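Local coordinates for ABC transporter binding protein AcbH (Actinoplanes, PDB 3OO8) that serves as the extracellular solute receptor of an ABC transporter, binding beta-D-galactopyranose with an exclusive substrate preference, at residues Tyr140-Val144 with Met296-Thr300; Phe145-Phe151 with Leu252-Gly258; Arg243-Asp247 with Gln266-Asn270; Ala249-Glu253 with Asn270-Asn275. The protein carries 2 engineered substitutions. All blocks are in the same frame, centred on the assembly; numbering follows the deposited sequence.

Interaction 1 (Tyr140-Val144 with Met296-Thr300); sequences YPWVV and MDAPT
P299 CD lies over one face of the Y140 ring, toward its rim, 4.1 Å from the ring centroid and only 18° off the normal, a CH-pi contact. Y140 brings its ring here with CG lodged between the backbone N and the carbonyl carbon (chi1 66°). The backbone of Y140 takes part as well, since its O receives a CA-H...O contact from A298 CA at 3.1 Å. One step along, the two segments, running in roughly opposite directions, share a single direct hydrogen bond, from W142 N to D297 O at 3.3 Å. The amide approaches almost straight along the C=O bond, yet its own N-H is bent (135°), so the link is a modest one. A water then bridges W142 O and D297 N. M296 adds the apolar flank. With a bend at its last torsion, it lays SD against P141 CB at 3.4 Å and CE near V143 CG1 at 3.9 Å. In the second shell, the carboxylate of D297 is hydrogen-bonded through OD1 to S368, while F370 stacks on the W142 ring. OD2 lies close to a carboxylate oxygen of D195, a pairing likely to raise the pKa of one of them. W142 contacts beta-D-galactose in this protein of class 2 binding-protein fold. In this sugar-free chain neither its NE1 nor Y140 O, both buried, has a conventional hydrogen-bond partner; the backbone of W142 is thus held by one bent bond and a water bridge, while the indole N-H remains without a mate in this model.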
# COMPACT_ATOMS: atom_id res chain seq x y z
N TYR A 140 -0.80 -2.71 -5.11
CA TYR A 140 -2.23 -2.51 -5.45
C TYR A 140 -2.60 -1.14 -4.90
O TYR A 140 -1.98 -0.67 -3.95
CB TYR A 140 -3.11 -3.61 -4.84
CG TYR A 140 -3.14 -3.54 -3.34
CD1 TYR A 140 -4.09 -2.76 -2.69
CD2 TYR A 140 -2.22 -4.25 -2.58
CE1 TYR A 140 -4.10 -2.69 -1.30
CE2 TYR A 140 -2.23 -4.17 -1.21
CZ TYR A 140 -3.17 -3.39 -0.59
OH TYR A 140 -3.22 -3.28 0.80
N PRO A 141 -3.65 -0.54 -5.45
CA PRO A 141 -3.97 0.86 -5.11
C PRO A 141 -5.04 1.08 -4.06
O PRO A 141 -5.92 0.24 -3.86
CB PRO A 141 -4.47 1.40 -6.45
CG PRO A 141 -5.26 0.18 -7.01
CD PRO A 141 -4.41 -1.02 -6.63
N TRP A 142 -4.92 2.23 -3.39
CA TRP A 142 -5.96 2.76 -2.48
C TRP A 142 -6.58 3.93 -3.24
O TRP A 142 -5.96 4.98 -3.39
CB TRP A 142 -5.33 3.24 -1.17
CG TRP A 142 -5.22 2.14 -0.16
CD1 TRP A 142 -4.41 1.02 -0.21
CD2 TRP A 142 -5.98 2.05 1.05
NE1 TRP A 142 -4.62 0.24 0.92
CE2 TRP A 142 -5.60 0.84 1.68
CE3 TRP A 142 -6.94 2.87 1.65
CZ2 TRP A 142 -6.13 0.46 2.92
CZ3 TRP A 142 -7.49 2.46 2.88
CH2 TRP A 142 -7.09 1.27 3.48
N VAL A 143 -7.84 3.76 -3.66
CA VAL A 143 -8.49 4.67 -4.59
C VAL A 143 -9.99 4.66 -4.28
O VAL A 143 -10.42 3.93 -3.41
CB VAL A 143 -8.28 4.19 -6.09
CG1 VAL A 143 -6.84 4.48 -6.55
CG2 VAL A 143 -8.50 2.69 -6.23
N VAL A 144 -10.76 5.52 -4.95
CA VAL A 144 -12.21 5.68 -4.67
C VAL A 144 -12.99 4.86 -5.70
O VAL A 144 -12.97 5.14 -6.91
CB VAL A 144 -12.65 7.17 -4.86
CG1 VAL A 144 -14.11 7.28 -4.46
CG2 VAL A 144 -11.79 8.16 -4.06
N MET A 296 0.16 8.13 -3.88
CA MET A 296 -0.89 7.16 -3.53
C MET A 296 -0.28 6.16 -2.55
O MET A 296 0.91 5.85 -2.67
CB MET A 296 -1.28 6.35 -4.78
CG MET A 296 -2.56 5.51 -4.59
SD MET A 296 -2.68 4.28 -5.93
CE MET A 296 -3.11 5.31 -7.33
N ASP A 297 -1.07 5.64 -1.62
CA ASP A 297 -0.67 4.44 -0.88
C ASP A 297 -0.83 3.25 -1.86
O ASP A 297 -1.94 2.97 -2.32
CB ASP A 297 -1.67 4.17 0.28
CG ASP A 297 -1.30 4.85 1.61
OD1 ASP A 297 -0.12 5.20 1.89
OD2 ASP A 297 -2.24 5.03 2.43
N ALA A 298 0.27 2.58 -2.17
CA ALA A 298 0.21 1.37 -3.02
C ALA A 298 1.17 0.36 -2.40
O ALA A 298 2.34 0.27 -2.79
CB ALA A 298 0.56 1.71 -4.48
N PRO A 299 0.71 -0.39 -1.39
CA PRO A 299 1.61 -1.29 -0.64
C PRO A 299 2.35 -2.29 -1.55
O PRO A 299 1.71 -3.07 -2.26
CB PRO A 299 0.66 -2.02 0.32
CG PRO A 299 -0.47 -1.02 0.53
CD PRO A 299 -0.66 -0.39 -0.83
N THR A 300 3.68 -2.25 -1.50
CA THR A 300 4.53 -2.95 -2.45
C THR A 300 5.34 -4.05 -1.77
O THR A 300 6.14 -3.80 -0.84
CB THR A 300 5.51 -1.95 -3.12
OG1 THR A 300 4.77 -0.88 -3.73
CG2 THR A 300 6.34 -2.64 -4.21
O HOH W 1 -3.94 6.33 -1.58

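Interaction 2 (Phe145-Phe151 with Leu252-Gly258); sequences FYNKSVF and LENKQAG
L252 fits against the end of strand 134-147 with its two methyl groups divided between neighbours: CD2 rests on F145 CB at 3.9 Å, and CD1 faces Y146 CA at 4.2 Å. The branch gets there because CG stands anti to the backbone N (chi1 175°), thrown forward from the last turn of helix 245-253. Trimming this leucine to an alanine is likely to open a gap beside F145 and Y146 and deprive the helix end of its apolar hold on the strand. Y146 of the strand and F151 of the following helix pair within one segment: Y146 CD1 sits over the centre of one face of the F151 ring. G258 O lies at the edge of that same ring, near its plane and 3.8 Å from CE1, and also packs on Y146 CB at 3.5 Å. On the solvent side lies K255, whose positive phi makes it the C-prime residue of the Schellman motif closing the helix. Its extended chain and V150 run antiparallel alongside each other, CD touching V150 CG2 at 3.8 Å; the nearby hydroxyl of S149 is bonded to D278. A water accepts from N147 N at 2.9 Å and donates to G258 O at 2.7 Å. Where strand 134-147 gives way to helix 148-154, then, carbon packing and a bridging water help to join it to the helix-to-strand turn, and the water satisfies polar backbone atoms that do not bond each other.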
# COMPACT_ATOMS: atom_id res chain seq x y z
N PHE A 145 -13.75 3.89 -5.20
CA PHE A 145 -14.53 2.98 -6.07
C PHE A 145 -15.94 3.49 -6.20
O PHE A 145 -16.41 4.19 -5.33
CB PHE A 145 -14.54 1.59 -5.44
CG PHE A 145 -13.20 0.93 -5.53
CD1 PHE A 145 -12.86 0.15 -6.64
CD2 PHE A 145 -12.31 1.05 -4.47
CE1 PHE A 145 -11.61 -0.43 -6.77
CE2 PHE A 145 -11.02 0.45 -4.57
CZ PHE A 145 -10.69 -0.29 -5.72
N TYR A 146 -16.54 3.18 -7.35
CA TYR A 146 -17.94 3.57 -7.63
C TYR A 146 -18.51 2.60 -8.65
O TYR A 146 -17.80 1.78 -9.21
CB TYR A 146 -17.99 4.98 -8.18
CG TYR A 146 -17.35 5.17 -9.54
CD1 TYR A 146 -18.11 5.19 -10.69
CD2 TYR A 146 -15.96 5.31 -9.66
CE1 TYR A 146 -17.52 5.38 -11.94
CE2 TYR A 146 -15.35 5.49 -10.90
CZ TYR A 146 -16.14 5.53 -12.04
OH TYR A 146 -15.59 5.72 -13.29
N ASN A 147 -19.83 2.65 -8.85
CA ASN A 147 -20.47 1.82 -9.86
C ASN A 147 -20.71 2.65 -11.14
O ASN A 147 -21.36 3.71 -11.09
CB ASN A 147 -21.84 1.39 -9.31
CG ASN A 147 -21.71 0.48 -8.11
OD1 ASN A 147 -22.22 0.78 -7.03
ND2 ASN A 147 -21.01 -0.61 -8.29
N LYS A 148 -20.22 2.16 -12.27
CA LYS A 148 -20.30 2.91 -13.54
C LYS A 148 -21.74 3.18 -13.95
O LYS A 148 -22.08 4.29 -14.36
CB LYS A 148 -19.61 2.15 -14.66
CG LYS A 148 -18.09 2.20 -14.53
CD LYS A 148 -17.42 1.34 -15.61
CE LYS A 148 -17.63 -0.12 -15.37
NZ LYS A 148 -16.75 -0.92 -16.28
N SER A 149 -22.57 2.14 -13.83
CA SER A 149 -23.99 2.28 -14.18
C SER A 149 -24.70 3.39 -13.39
O SER A 149 -25.60 4.08 -13.93
CB SER A 149 -24.70 0.93 -14.02
OG SER A 149 -24.84 0.58 -12.65
N VAL A 150 -24.32 3.59 -12.13
CA VAL A 150 -24.93 4.62 -11.30
C VAL A 150 -24.48 6.01 -11.76
O VAL A 150 -25.28 6.93 -11.93
CB VAL A 150 -24.60 4.42 -9.80
CG1 VAL A 150 -25.07 5.60 -8.94
CG2 VAL A 150 -25.13 3.08 -9.29
N PHE A 151 -23.17 6.18 -11.96
CA PHE A 151 -22.68 7.46 -12.43
C PHE A 151 -23.30 7.79 -13.80
O PHE A 151 -23.69 8.92 -14.04
CB PHE A 151 -21.14 7.41 -12.53
CG PHE A 151 -20.43 7.80 -11.26
CD1 PHE A 151 -20.75 7.22 -10.04
CD2 PHE A 151 -19.39 8.74 -11.29
CE1 PHE A 151 -20.11 7.61 -8.87
CE2 PHE A 151 -18.74 9.14 -10.11
CZ PHE A 151 -19.07 8.55 -8.91
N LEU A 252 -21.88 -0.18 -1.03
CA LEU A 252 -21.54 0.32 -2.35
C LEU A 252 -22.09 -0.64 -3.42
O LEU A 252 -22.76 -0.21 -4.37
CB LEU A 252 -20.01 0.44 -2.50
CG LEU A 252 -19.56 0.84 -3.91
CD1 LEU A 252 -20.00 2.28 -4.21
CD2 LEU A 252 -18.02 0.69 -4.06
N GLU A 253 -21.83 -1.94 -3.23
CA GLU A 253 -22.24 -2.95 -4.19
C GLU A 253 -23.76 -2.98 -4.38
O GLU A 253 -24.25 -3.17 -5.51
CB GLU A 253 -21.75 -4.33 -3.76
CG GLU A 253 -21.90 -5.36 -4.85
CD GLU A 253 -21.42 -6.75 -4.48
OE1 GLU A 253 -20.84 -6.99 -3.39
OE2 GLU A 253 -21.61 -7.63 -5.33
N ASN A 254 -24.48 -2.77 -3.29
CA ASN A 254 -25.96 -2.78 -3.29
C ASN A 254 -26.52 -1.42 -3.70
O ASN A 254 -27.73 -1.18 -3.63
CB ASN A 254 -26.49 -3.20 -1.91
CG ASN A 254 -26.36 -4.70 -1.66
OD1 ASN A 254 -26.39 -5.50 -2.60
ND2 ASN A 254 -26.23 -5.09 -0.40
N LYS A 255 -25.64 -0.52 -4.14
CA LYS A 255 -26.02 0.81 -4.58
C LYS A 255 -26.66 1.72 -3.51
O LYS A 255 -27.38 2.66 -3.84
CB LYS A 255 -26.81 0.77 -5.89
CG LYS A 255 -26.16 -0.03 -6.99
CD LYS A 255 -27.06 -0.00 -8.21
CE LYS A 255 -26.58 -0.97 -9.26
NZ LYS A 255 -27.46 -0.88 -10.46
N GLN A 256 -26.36 1.45 -2.25
CA GLN A 256 -26.84 2.26 -1.15
C GLN A 256 -25.87 3.40 -0.87
O GLN A 256 -26.22 4.39 -0.24
CB GLN A 256 -27.06 1.38 0.08
CG GLN A 256 -28.29 0.46 -0.09
CD GLN A 256 -28.24 -0.83 0.73
OE1 GLN A 256 -29.14 -1.67 0.63
NE2 GLN A 256 -27.18 -1.00 1.52
N ALA A 257 -24.64 3.27 -1.38
CA ALA A 257 -23.64 4.33 -1.25
C ALA A 257 -23.11 4.63 -2.66
O ALA A 257 -23.07 3.73 -3.49
CB ALA A 257 -22.50 3.88 -0.33
N GLY A 258 -22.68 5.87 -2.89
CA GLY A 258 -22.17 6.27 -4.19
C GLY A 258 -20.70 5.96 -4.46
O GLY A 258 -20.31 5.74 -5.62
O HOH W 2 -21.61 4.50 -7.59

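Interaction 3 (Arg243-Asp247 with Gln266-Asn270); sequences RTWQD and QVAAN. With SO4 (sulfate ion), chain C.
W245 spreads one face of its indole over Q266, and its side chain can be followed outward from the backbone. At CB the ring turns with CG between the backbone N and the carbonyl carbon (chi1 77°), which aims the six-membered ring at helix 264-270. CE3 approaches Q266 CB; CZ3, next along, has Q266 O at 3.3 Å and N270 CB at 4.0 Å; the far corner, CH2, comes to 3.2 Å from Q266 O. Q266 CB stands 3.8 Å from the centroid of the six-membered ring, 15° off its normal, a CH-pi contact, while Q246 CD packs on the opposite face, so the indole is sandwiched. This tryptophan opens helix 245-253, which is N-capped by T244: its OG1 accepts from D247 N at 3.2 Å. Q266 binds beta-D-galactose in this receptor, and its OE1 is held by Q262 and G263. Just ahead of the cap, R243 grips a sulfate, probably from the crystallisation liquor, with NE giving a bond of 2.9 Å to O3 and NH2 one of 2.8 Å to O2, the sulfur lying in the guanidinium plane. NH1 bonds F182 O, and NH2 also bonds K238 O. A leucine in place of R243 would probably lose the sulfate and leave both carbonyls without their guanidinium donor.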
# COMPACT_ATOMS: atom_id res chain seq x y z
N ARG A 243 -18.86 -0.42 12.13
CA ARG A 243 -19.06 -1.10 10.85
C ARG A 243 -17.81 -1.80 10.34
O ARG A 243 -16.71 -1.22 10.39
CB ARG A 243 -19.56 -0.09 9.79
CG ARG A 243 -19.91 -0.70 8.41
CD ARG A 243 -20.63 0.25 7.44
NE ARG A 243 -21.86 0.75 8.06
CZ ARG A 243 -22.01 1.95 8.61
NH1 ARG A 243 -21.02 2.85 8.57
NH2 ARG A 243 -23.17 2.27 9.19
N THR A 244 -17.97 -3.01 9.82
CA THR A 244 -16.84 -3.72 9.19
C THR A 244 -16.66 -3.18 7.77
O THR A 244 -17.60 -2.68 7.14
CB THR A 244 -17.03 -5.24 9.05
OG1 THR A 244 -18.18 -5.50 8.22
CG2 THR A 244 -17.17 -5.92 10.42
N TRP A 245 -15.44 -3.26 7.25
CA TRP A 245 -15.22 -2.74 5.92
C TRP A 245 -16.05 -3.51 4.88
O TRP A 245 -16.55 -2.91 3.93
CB TRP A 245 -13.71 -2.59 5.57
CG TRP A 245 -13.01 -3.88 5.21
CD1 TRP A 245 -12.21 -4.64 6.02
CD2 TRP A 245 -13.13 -4.61 3.98
NE1 TRP A 245 -11.79 -5.78 5.36
CE2 TRP A 245 -12.33 -5.77 4.10
CE3 TRP A 245 -13.82 -4.39 2.78
CZ2 TRP A 245 -12.23 -6.71 3.07
CZ3 TRP A 245 -13.71 -5.32 1.76
CH2 TRP A 245 -12.91 -6.47 1.92
N GLN A 246 -16.22 -4.82 5.07
CA GLN A 246 -17.04 -5.58 4.13
C GLN A 246 -18.49 -5.06 4.08
O GLN A 246 -19.10 -5.03 3.02
CB GLN A 246 -17.00 -7.08 4.49
CG GLN A 246 -15.60 -7.72 4.42
CD GLN A 246 -14.82 -7.66 5.71
OE1 GLN A 246 -15.05 -6.80 6.56
NE2 GLN A 246 -13.81 -8.54 5.83
N ASP A 247 -19.04 -4.64 5.22
CA ASP A 247 -20.41 -4.11 5.22
C ASP A 247 -20.50 -2.78 4.46
O ASP A 247 -21.51 -2.48 3.82
CB ASP A 247 -20.98 -3.98 6.64
CG ASP A 247 -21.46 -5.34 7.19
OD1 ASP A 247 -21.54 -6.31 6.42
OD2 ASP A 247 -21.75 -5.43 8.40
N GLN A 266 -9.48 -5.21 -1.35
CA GLN A 266 -10.56 -5.24 -0.36
C GLN A 266 -11.87 -5.03 -1.09
O GLN A 266 -12.66 -5.98 -1.28
CB GLN A 266 -10.32 -4.18 0.72
CG GLN A 266 -9.00 -4.42 1.46
CD GLN A 266 -8.21 -3.15 1.68
OE1 GLN A 266 -8.75 -2.06 1.88
NE2 GLN A 266 -6.90 -3.31 1.67
N VAL A 267 -12.10 -3.80 -1.58
CA VAL A 267 -13.39 -3.47 -2.18
C VAL A 267 -13.69 -4.35 -3.40
O VAL A 267 -14.78 -4.93 -3.48
CB VAL A 267 -13.52 -1.95 -2.55
CG1 VAL A 267 -14.90 -1.67 -3.21
CG2 VAL A 267 -13.33 -1.07 -1.30
N ALA A 268 -12.79 -4.40 -4.37
CA ALA A 268 -13.06 -5.15 -5.60
C ALA A 268 -13.17 -6.65 -5.31
O ALA A 268 -14.02 -7.34 -5.89
CB ALA A 268 -12.00 -4.88 -6.66
N ALA A 269 -12.32 -7.13 -4.40
CA ALA A 269 -12.33 -8.55 -4.03
C ALA A 269 -13.67 -8.92 -3.42
O ALA A 269 -14.11 -10.06 -3.54
CB ALA A 269 -11.20 -8.87 -3.06
N ASN A 270 -14.31 -7.96 -2.76
CA ASN A 270 -15.58 -8.23 -2.05
C ASN A 270 -16.77 -8.34 -2.97
O ASN A 270 -17.80 -8.93 -2.59
CB ASN A 270 -15.86 -7.16 -1.00
CG ASN A 270 -16.78 -7.65 0.12
OD1 ASN A 270 -17.93 -7.20 0.24
ND2 ASN A 270 -16.29 -8.59 0.90
S SO4 C . -25.00 -1.06 8.67
O1 SO4 C . -25.45 -2.25 9.38
O2 SO4 C . -24.71 -0.01 9.63
O3 SO4 C . -23.80 -1.42 7.92
O4 SO4 C . -26.04 -0.56 7.77

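Interaction 4 (Ala249-Glu253 with Asn270-Asn275); sequences AKALE and NYSAKN
E253, buried at the C-terminal end of helix 245-253, joins that helix to the loop leading from helix 264-270 to strand 279-282 in a contact that is both polar and aromatic. Its CG lies 3.7 Å from the centroid of the Y271 ring and 4° off the normal, a CH-pi contact, and the carboxylate runs nearly parallel to the ring, 12° between planes. CG is anti to the backbone N (chi1 -168°) and the chain is extended, which carries the acid across the ring to the loop. There OE2 takes two firm bonds: N275 ND2, 2.8 Å away, meets its anti side almost straight, and S272 N at 3.0 Å comes from above the carboxylate plane. The loop is itself shaped by an ST motif, S272 OG accepting from N275 N. E253 OE1 forms a salt bridge with K250 NZ at 2.7 Å. A water donates to both OE1 and N270 OD1. So many donors would probably keep the buried acid ionised. K250 NZ also reaches N270 O in a weak bond. At the hydroxyl end of the ring, L252 CG touches Y271 OH at 3.3 Å, and that hydroxyl is hydrogen-bonded to N147 of strand 134-147; the helix rests through A249 and L252 on M260 of strand 257-261.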
# COMPACT_ATOMS: atom_id res chain seq x y z
N ALA A 249 -18.44 -2.06 1.96
CA ALA A 249 -18.28 -2.49 0.58
C ALA A 249 -19.60 -3.06 0.01
O ALA A 249 -19.93 -2.80 -1.16
CB ALA A 249 -17.14 -3.50 0.47
N LYS A 250 -20.36 -3.75 0.85
CA LYS A 250 -21.67 -4.30 0.41
C LYS A 250 -22.64 -3.15 0.17
O LYS A 250 -23.46 -3.21 -0.75
CB LYS A 250 -22.23 -5.32 1.40
CG LYS A 250 -21.72 -6.76 1.21
CD LYS A 250 -21.96 -7.33 -0.22
CE LYS A 250 -21.40 -8.76 -0.40
NZ LYS A 250 -21.04 -9.15 -1.83
N ALA A 251 -22.55 -2.09 0.97
CA ALA A 251 -23.40 -0.91 0.75
C ALA A 251 -23.16 -0.29 -0.63
O ALA A 251 -24.11 0.09 -1.33
CB ALA A 251 -23.25 0.13 1.86
N LEU A 252 -21.88 -0.18 -1.03
CA LEU A 252 -21.54 0.32 -2.35
C LEU A 252 -22.09 -0.64 -3.42
O LEU A 252 -22.76 -0.21 -4.37
CB LEU A 252 -20.01 0.44 -2.50
CG LEU A 252 -19.56 0.84 -3.91
CD1 LEU A 252 -20.00 2.28 -4.21
CD2 LEU A 252 -18.02 0.69 -4.06
N GLU A 253 -21.83 -1.94 -3.23
CA GLU A 253 -22.24 -2.95 -4.19
C GLU A 253 -23.76 -2.98 -4.38
O GLU A 253 -24.25 -3.17 -5.51
CB GLU A 253 -21.75 -4.33 -3.76
CG GLU A 253 -21.90 -5.36 -4.85
CD GLU A 253 -21.42 -6.75 -4.48
OE1 GLU A 253 -20.84 -6.99 -3.39
OE2 GLU A 253 -21.61 -7.63 -5.33
N ASN A 270 -14.31 -7.96 -2.76
CA ASN A 270 -15.58 -8.23 -2.05
C ASN A 270 -16.77 -8.34 -2.97
O ASN A 270 -17.80 -8.93 -2.59
CB ASN A 270 -15.86 -7.16 -1.00
CG ASN A 270 -16.78 -7.65 0.12
OD1 ASN A 270 -17.93 -7.20 0.24
ND2 ASN A 270 -16.29 -8.59 0.90
N TYR A 271 -16.66 -7.74 -4.16
CA TYR A 271 -17.77 -7.73 -5.12
C TYR A 271 -18.04 -9.15 -5.62
O TYR A 271 -17.13 -9.97 -5.76
CB TYR A 271 -17.47 -6.83 -6.32
CG TYR A 271 -18.07 -5.44 -6.24
CD1 TYR A 271 -17.94 -4.66 -5.09
CD2 TYR A 271 -18.76 -4.91 -7.31
CE1 TYR A 271 -18.52 -3.40 -5.01
CE2 TYR A 271 -19.32 -3.64 -7.25
CZ TYR A 271 -19.18 -2.89 -6.11
OH TYR A 271 -19.73 -1.64 -6.04
N SER A 272 -19.31 -9.43 -5.89
CA SER A 272 -19.67 -10.67 -6.56
C SER A 272 -19.15 -10.64 -8.01
O SER A 272 -18.99 -9.57 -8.59
CB SER A 272 -21.19 -10.81 -6.56
OG SER A 272 -21.76 -10.00 -7.58
N ALA A 273 -18.91 -11.81 -8.60
CA ALA A 273 -18.48 -11.89 -10.00
C ALA A 273 -19.48 -11.21 -10.95
O ALA A 273 -19.06 -10.60 -11.94
CB ALA A 273 -18.22 -13.35 -10.41
N LYS A 274 -20.78 -11.29 -10.65
CA LYS A 274 -21.80 -10.65 -11.48
C LYS A 274 -21.79 -9.12 -11.43
O LYS A 274 -22.21 -8.46 -12.38
CB LYS A 274 -23.21 -11.14 -11.08
CG LYS A 274 -23.61 -12.50 -11.66
CD LYS A 274 -24.02 -12.37 -13.14
CE LYS A 274 -24.29 -13.76 -13.73
NZ LYS A 274 -25.10 -14.61 -12.79
N ASN A 275 -21.34 -8.54 -10.31
CA ASN A 275 -21.35 -7.08 -10.17
C ASN A 275 -20.01 -6.42 -10.50
O ASN A 275 -19.97 -5.21 -10.79
CB ASN A 275 -21.82 -6.65 -8.78
CG ASN A 275 -23.28 -6.99 -8.51
OD1 ASN A 275 -24.13 -6.82 -9.39
ND2 ASN A 275 -23.57 -7.45 -7.30
O HOH W 3 -18.97 -5.57 -1.88

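How the interactions relate
Interactions 1 and 3 each hold a galactose-binding residue, W142 and Q266, while interactions 2 and 4 lie farther out. The two sugar-site contacts touch directly: W142 CZ2 lies 3.8 Å from Q266 OE1. Their centres are about 15 Å apart. Interaction 2 continues the strand of interaction 1, its centre about 20 Å away. Helix 245-253 threads interactions 2, 3 and 4: L252 and E253 belong to both 2 and 4, whose centres are about 9 Å apart, and N270 to both 3 and 4. V267, next to Q266, packs on F145 and L252, so helix 264-270, which carries Q266, packs against residues of interaction 2. Interaction 4 stays about 7 Å, nearest atoms, from interaction 1.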